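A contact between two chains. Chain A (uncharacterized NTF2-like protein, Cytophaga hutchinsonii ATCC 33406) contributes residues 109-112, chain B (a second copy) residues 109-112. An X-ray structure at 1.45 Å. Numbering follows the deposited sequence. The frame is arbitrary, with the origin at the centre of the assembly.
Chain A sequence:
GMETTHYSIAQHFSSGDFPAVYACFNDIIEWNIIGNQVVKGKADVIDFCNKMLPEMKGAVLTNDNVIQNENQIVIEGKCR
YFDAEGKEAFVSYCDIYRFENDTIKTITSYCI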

# COMPACT_ATOMS: atom_id res chain seq x y z
N SER A 109 -5.79 -0.22 -4.90
CA SER A 109 -5.97 -1.03 -3.68
C SER A 109 -5.14 -2.30 -3.74
O SER A 109 -5.24 -3.08 -4.68
CB SER A 109 -7.43 -1.38 -3.51
OG SER A 109 -8.28 -0.24 -3.34
N TYR A 110 -4.34 -2.48 -2.68
CA TYR A 110 -3.58 -3.71 -2.43
C TYR A 110 -4.30 -4.46 -1.35
O TYR A 110 -4.38 -3.99 -0.22
CB TYR A 110 -2.15 -3.38 -1.97
CG TYR A 110 -1.33 -2.63 -2.97
CD1 TYR A 110 -1.52 -1.27 -3.22
CD2 TYR A 110 -0.28 -3.25 -3.65
CE1 TYR A 110 -0.75 -0.59 -4.19
CE2 TYR A 110 0.46 -2.60 -4.58
CZ TYR A 110 0.25 -1.22 -4.89
OH TYR A 110 1.02 -0.59 -5.83
N CYS A 111 -4.79 -5.67 -1.65
CA CYS A 111 -5.63 -6.43 -0.73
C CYS A 111 -5.05 -7.82 -0.61
O CYS A 111 -4.90 -8.51 -1.61
CB CYS A 111 -7.07 -6.53 -1.25
SG CYS A 111 -7.86 -4.96 -1.64
N ILE A 112 -4.73 -8.20 0.60
CA ILE A 112 -4.07 -9.48 0.91
C ILE A 112 -4.87 -10.25 1.93
O ILE A 112 -5.01 -9.79 3.06
CB ILE A 112 -2.62 -9.25 1.39
CG1 ILE A 112 -1.82 -8.61 0.26
CG2 ILE A 112 -1.92 -10.55 1.84
CD1 ILE A 112 -0.42 -8.10 0.64
OXT ILE A 112 -5.22 -11.41 1.64
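Chain B (109-112) SYCI

The centre of the contact is apolar and lies on an exact two-fold axis, so each interaction made by one chain is repeated by the other. Next to the axis the two tyrosines meet through their first side-chain carbons: A:Tyr110 CB is 4.0 Å from B:Tyr110 CB, and the CA atoms of the same two residues are 6.6 Å apart. The isoleucines form a second self-pair, with A:Ile112 CG1 3.8 Å from B:Ile112 CG1 and 7.3 Å between A:Ile112 CA and B:Ile112 CA. A:Tyr110 and A:Ile112 thus each sit against their own copy, so the register pairs like residues.

Cross-contacts knit these pairs together. B:Ile112, with chi1 m and chi2 t, extends its CD1 methyl to 3.9 Å from A:Tyr110 CB and 3.7 Å from A:Tyr110 CA, and the methyl also comes within 3.5 Å of A:Cys111 N. By symmetry, A:Ile112 CD1 lies 3.5 Å from B:Cys111 N. Each isoleucine therefore packs against the backbone of the partner strand as well as its side chain, and the methyl approaches the partner tyrosine ring obliquely.

Chain B is extended like chain A, its residues 109-111 belonging to a strand that begins earlier, with phi/psi of -120/127, -104/118 and -129/122. This conformation alternates the side chains: the CA-to-CB bonds of B:Tyr110 and B:Ile112 point toward chain A, whereas those of B:Ser109 and B:Cys111 point away. No hydrogen bond joins the two stretches; they bury 286 Å² in total by apolar packing of side chains on one another and on the partner's backbone.

Outward from this centre, A:Ser109 CB comes no nearer than 7.7 Å, to B:Ile112 CD1. The serine OG atoms, like both tyrosine OH groups, are hydrogen-bonded elsewhere in the structure. The C-terminal carboxylates of A:Ile112 and B:Ile112 lie outside the contact and make no bond across it.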

# COMPACT_ATOMS: atom_id res chain seq x y z
N SER B 109 5.09 -3.84 4.12
CA SER B 109 5.08 -4.16 2.69
C SER B 109 3.87 -5.02 2.33
O SER B 109 3.65 -6.08 2.92
CB SER B 109 6.34 -4.88 2.30
OG SER B 109 7.53 -4.11 2.51
N TYR B 110 3.12 -4.54 1.33
CA TYR B 110 2.02 -5.29 0.70
C TYR B 110 2.53 -5.78 -0.62
O TYR B 110 2.82 -4.99 -1.50
CB TYR B 110 0.81 -4.37 0.48
CG TYR B 110 0.22 -3.80 1.74
CD1 TYR B 110 0.82 -2.76 2.45
CD2 TYR B 110 -1.02 -4.25 2.21
CE1 TYR B 110 0.26 -2.26 3.64
CE2 TYR B 110 -1.56 -3.78 3.36
CZ TYR B 110 -0.94 -2.75 4.13
OH TYR B 110 -1.52 -2.29 5.28
N CYS B 111 2.58 -7.11 -0.81
CA CYS B 111 3.18 -7.72 -1.99
C CYS B 111 2.19 -8.69 -2.56
O CYS B 111 1.76 -9.61 -1.87
CB CYS B 111 4.48 -8.46 -1.63
SG CYS B 111 5.70 -7.48 -0.75
N ILE B 112 1.84 -8.49 -3.81
CA ILE B 112 0.82 -9.29 -4.51
C ILE B 112 1.39 -9.85 -5.79
O ILE B 112 1.74 -9.08 -6.69
CB ILE B 112 -0.45 -8.43 -4.79
CG1 ILE B 112 -1.06 -8.03 -3.46
CG2 ILE B 112 -1.50 -9.18 -5.64
CD1 ILE B 112 -2.20 -6.99 -3.54
OXT ILE B 112 1.32 -11.08 -5.96